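Local coordinates for protein D-alanyl-D-alanine carboxypeptidase DacD (Escherichia coli, PDB 5FSR) that removes terminal D-alanine residues from the peptide side chains of cell-wall precursors as a serine-type carboxypeptidase, also called penicillin-binding protein 6b, at residues A63-L68 with G231-H236; N243-A248 with I256-G261. All blocks are in the same frame, centred on the assembly; numbering follows the deposited sequence.

Overall arrangement
Both contacts are largely buried in the carboxypeptidase domain, their centres about 9 Å apart, and they share one antiparallel sheet. Interaction 1 sets the start of helix 66-79 against the edge strand 228-236, where the helical and sheet parts of the enzyme meet in the probable active site. It has no hydrogen bond of its own between segments. Interaction 2 joins the next two strands of the sheet and relies on regular backbone bonding, with mostly apolar side chains on both faces, N243 and S247 being polar. The two are joined directly: L232 and K233 both bond to I245, while the methyl groups of L68 and I245 pack together. Side-chain packing at the probable active site thus adjoins backbone bonding within the sheet.

Interaction 1 (A63-L68 with G231-H236); sequences ASLTKL and GLKTGH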
# COMPACT_ATOMS: atom_id res chain seq x y z
N ALA A 63 7.07 -12.42 -0.33
CA ALA A 63 6.59 -13.27 -1.44
C ALA A 63 5.99 -12.39 -2.56
O ALA A 63 6.65 -11.42 -2.95
CB ALA A 63 5.64 -14.36 -0.96
N SER A 64 4.78 -12.68 -3.06
CA SER A 64 4.18 -11.91 -4.18
C SER A 64 3.98 -10.41 -3.89
O SER A 64 3.90 -9.61 -4.83
CB SER A 64 2.83 -12.53 -4.63
OG SER A 64 1.89 -12.54 -3.59
N LEU A 65 3.92 -10.03 -2.62
CA LEU A 65 3.77 -8.63 -2.23
C LEU A 65 4.86 -7.71 -2.75
O LEU A 65 4.64 -6.51 -2.91
CB LEU A 65 3.67 -8.52 -0.70
CG LEU A 65 2.45 -9.20 -0.10
CD1 LEU A 65 2.45 -9.08 1.42
CD2 LEU A 65 1.15 -8.67 -0.71
N THR A 66 6.03 -8.26 -3.02
CA THR A 66 7.01 -7.56 -3.85
C THR A 66 6.37 -6.87 -5.10
O THR A 66 6.80 -5.79 -5.48
CB THR A 66 8.14 -8.55 -4.23
OG1 THR A 66 8.89 -8.88 -3.05
CG2 THR A 66 9.07 -7.99 -5.32
N LYS A 67 5.33 -7.43 -5.67
CA LYS A 67 4.63 -6.82 -6.82
C LYS A 67 3.97 -5.50 -6.58
O LYS A 67 3.65 -4.83 -7.57
CB LYS A 67 3.57 -7.74 -7.44
CG LYS A 67 4.19 -8.84 -8.28
CD LYS A 67 3.17 -9.94 -8.60
CE LYS A 67 3.85 -11.23 -8.94
NZ LYS A 67 3.58 -12.42 -8.08
N LEU A 68 3.76 -5.12 -5.31
CA LEU A 68 3.32 -3.75 -5.03
C LEU A 68 4.37 -2.78 -5.47
O LEU A 68 4.04 -1.78 -6.10
CB LEU A 68 3.00 -3.51 -3.54
CG LEU A 68 1.90 -4.38 -2.98
CD1 LEU A 68 1.83 -4.17 -1.47
CD2 LEU A 68 0.57 -4.08 -3.65
N GLY A 231 -8.89 -2.70 -1.86
CA GLY A 231 -7.66 -3.03 -1.13
C GLY A 231 -6.51 -3.32 -2.03
O GLY A 231 -6.54 -2.88 -3.18
N LEU A 232 -5.46 -3.97 -1.52
CA LEU A 232 -4.26 -4.16 -2.34
C LEU A 232 -4.02 -5.63 -2.78
O LEU A 232 -4.20 -5.94 -3.93
CB LEU A 232 -3.02 -3.51 -1.73
CG LEU A 232 -2.96 -1.96 -1.86
CD1 LEU A 232 -3.54 -1.24 -0.63
CD2 LEU A 232 -1.54 -1.46 -2.08
N LYS A 233 -3.62 -6.51 -1.87
CA LYS A 233 -3.10 -7.79 -2.25
C LYS A 233 -2.96 -8.75 -1.06
O LYS A 233 -2.65 -8.35 0.08
CB LYS A 233 -1.73 -7.61 -2.93
CG LYS A 233 -1.24 -8.83 -3.72
CD LYS A 233 -0.17 -8.47 -4.77
CE LYS A 233 -0.30 -9.36 -6.03
NZ LYS A 233 0.01 -8.59 -7.29
N THR A 234 -3.21 -10.03 -1.35
CA THR A 234 -3.07 -11.12 -0.42
C THR A 234 -1.90 -12.02 -0.86
O THR A 234 -1.47 -11.98 -2.00
CB THR A 234 -4.38 -11.91 -0.36
OG1 THR A 234 -4.76 -12.29 -1.67
CG2 THR A 234 -5.51 -11.06 0.20
N GLY A 235 -1.34 -12.79 0.06
CA GLY A 235 -0.22 -13.62 -0.30
C GLY A 235 0.19 -14.61 0.77
O GLY A 235 -0.39 -14.69 1.88
N HIS A 236 1.18 -15.42 0.38
CA HIS A 236 1.70 -16.45 1.23
C HIS A 236 3.20 -16.64 1.04
O HIS A 236 3.73 -16.56 -0.08
CB HIS A 236 0.94 -17.76 0.99
CG HIS A 236 1.47 -18.90 1.79
ND1 HIS A 236 2.45 -19.74 1.31
CD2 HIS A 236 1.21 -19.31 3.05
CE1 HIS A 236 2.74 -20.64 2.22
NE2 HIS A 236 2.00 -20.41 3.29
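K67 and K233 converge on a single polar atom, S130 OG, to which K67 NZ makes a hydrogen bond and K233 NZ a weak one. They reach it from different elements, K67 from the helix start and K233 from the edge strand. The two side chains run obliquely across one another, and K233 NZ comes against the aliphatic stem of K67, 3.7 Å from both its CB and CD, while the amino nitrogens K67 NZ and K233 NZ stay 5.3 Å apart. K233 leaves the strand with CG opposite its own backbone N (chi1 -164°), and bends further out bring its amino group to this place. Its stem is held on the way: L65 CD2 lies 3.8 Å from K233 CB, the two side chains sliding past each other in opposite senses. Farther along the helix L68 CD2 meets L232 CD2 at 3.7 Å, these leucines crossing nearly at right angles. L232 and K233 belong to a classic beta bulge, both facing I245.

S64 turns its hydroxyl to the strand by a chi1 of 61°, with OG lodged between backbone N and carbonyl carbon. S64 OG is 4.1 Å from CA of G235, which has no side chain to obstruct it, and 4.8 Å from K67 NZ.

S64 to K67 form the SxxK motif of penicillin-binding proteins, K233 to G235 the KTG motif, and S130 begins the third. With no direct hydrogen bond between segments, L65 on the K233 stem and L68 on L232 pack the helix start against the strand while the two lysine amino groups meet at S130 OG, consistent with S64 as nucleophile and K67 as proton acceptor.

Interaction 2 (N243-A248 with I256-G261); sequences NLIASA and IAVVMG
N243 reaches across to G261, its OD1 accepting the backbone N-H of G261 at 2.9 Å. The donor stands almost in line with the side-chain C=O. A chi1 of -48° places CG beside the backbone N of N243 and carries OD1 to the backbone of M260 and G261; the other end of the amide, ND2, bonds to T237 OG1, so both ends are held and its rotation is fixed. M260 runs at a slant to the N243 side chain, a bend at chi3 bringing its CE to 4.1 Å from N243 CG.

Along the same face I245 and V258 lie side by side and point the same way, with I245 CG1 4.2 Å from V258 CG2. At the far end the S247 hydroxyl is opposite its own backbone N (chi1 169°). There S247 OG passes 4.0 Å from I256 CG1 and hydrogen-bonds R254 NH1 and L255 O, so this buried polar atom is satisfied close to the hairpin turn. I245, I256 and M260 on this face pack against helix 182-193. From the reverse face L244 and A257 meet helix 265-282, with L244 CD2 3.9 Å from A257 O.

Between the faces, L244 pairs with V259 and A246 with A257, each through two backbone bonds; the shortest runs from L244 N to V259 O at 2.8 Å. The strands are almost exactly antiparallel, at 177°. This is a beta hairpin whose strand 253-262 is the middle one of a five-stranded antiparallel sheet with helices on both faces, the arrangement typical of penicillin-binding proteins and serine beta-lactamases, whose KTG strand lies alongside.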
# COMPACT_ATOMS: atom_id res chain seq x y z
N ASN A 243 -0.40 -13.51 4.44
CA ASN A 243 -0.18 -12.09 4.47
C ASN A 243 -1.29 -11.36 3.72
O ASN A 243 -1.98 -11.95 2.90
CB ASN A 243 1.20 -11.74 3.88
CG ASN A 243 2.32 -12.60 4.44
OD1 ASN A 243 2.35 -12.92 5.62
ND2 ASN A 243 3.27 -12.97 3.57
N LEU A 244 -1.44 -10.06 4.01
CA LEU A 244 -2.50 -9.25 3.40
C LEU A 244 -2.20 -7.74 3.48
O LEU A 244 -1.50 -7.29 4.37
CB LEU A 244 -3.82 -9.55 4.08
CG LEU A 244 -5.06 -8.83 3.55
CD1 LEU A 244 -6.31 -9.66 3.75
CD2 LEU A 244 -5.23 -7.49 4.22
N ILE A 245 -2.69 -7.00 2.47
CA ILE A 245 -2.69 -5.54 2.44
C ILE A 245 -4.07 -5.11 1.92
O ILE A 245 -4.35 -5.24 0.73
CB ILE A 245 -1.53 -4.97 1.62
CG1 ILE A 245 -0.22 -5.55 2.17
CG2 ILE A 245 -1.48 -3.44 1.68
CD1 ILE A 245 1.04 -4.84 1.80
N ALA A 246 -4.94 -4.67 2.86
CA ALA A 246 -6.21 -4.07 2.54
C ALA A 246 -6.24 -2.56 2.85
O ALA A 246 -5.43 -2.02 3.62
CB ALA A 246 -7.32 -4.79 3.28
N SER A 247 -7.15 -1.86 2.21
CA SER A 247 -7.34 -0.44 2.44
C SER A 247 -8.82 -0.14 2.20
O SER A 247 -9.41 -0.66 1.26
CB SER A 247 -6.42 0.39 1.55
OG SER A 247 -6.77 1.76 1.57
N ALA A 248 -9.40 0.62 3.11
CA ALA A 248 -10.84 0.85 3.15
C ALA A 248 -11.11 2.33 3.30
O ALA A 248 -10.36 3.05 3.95
CB ALA A 248 -11.48 0.08 4.29
N ILE A 256 -5.28 1.69 6.17
CA ILE A 256 -4.47 0.72 5.53
C ILE A 256 -4.14 -0.32 6.60
O ILE A 256 -3.45 0.01 7.54
CB ILE A 256 -3.22 1.40 4.93
CG1 ILE A 256 -3.60 2.41 3.85
CG2 ILE A 256 -2.28 0.38 4.31
CD1 ILE A 256 -2.43 3.22 3.34
N ALA A 257 -4.64 -1.55 6.44
CA ALA A 257 -4.29 -2.67 7.30
C ALA A 257 -3.32 -3.65 6.63
O ALA A 257 -3.63 -4.21 5.59
CB ALA A 257 -5.55 -3.40 7.69
N VAL A 258 -2.12 -3.81 7.20
CA VAL A 258 -1.18 -4.84 6.80
C VAL A 258 -1.24 -5.93 7.84
O VAL A 258 -1.15 -5.64 9.05
CB VAL A 258 0.26 -4.32 6.71
CG1 VAL A 258 1.24 -5.45 6.42
CG2 VAL A 258 0.39 -3.28 5.61
N VAL A 259 -1.43 -7.18 7.40
CA VAL A 259 -1.33 -8.34 8.28
C VAL A 259 -0.28 -9.27 7.70
O VAL A 259 -0.23 -9.45 6.50
CB VAL A 259 -2.69 -9.05 8.42
CG1 VAL A 259 -2.55 -10.37 9.19
CG2 VAL A 259 -3.71 -8.14 9.11
N MET A 260 0.57 -9.86 8.54
CA MET A 260 1.62 -10.77 8.09
C MET A 260 1.83 -11.95 9.04
O MET A 260 1.97 -11.78 10.26
CB MET A 260 2.93 -10.03 7.95
CG MET A 260 2.89 -8.95 6.89
SD MET A 260 4.54 -8.34 6.50
CE MET A 260 4.88 -9.41 5.10
N GLY A 261 1.87 -13.16 8.48
CA GLY A 261 2.07 -14.37 9.25
C GLY A 261 0.85 -14.90 9.96
O GLY A 261 0.99 -15.55 10.99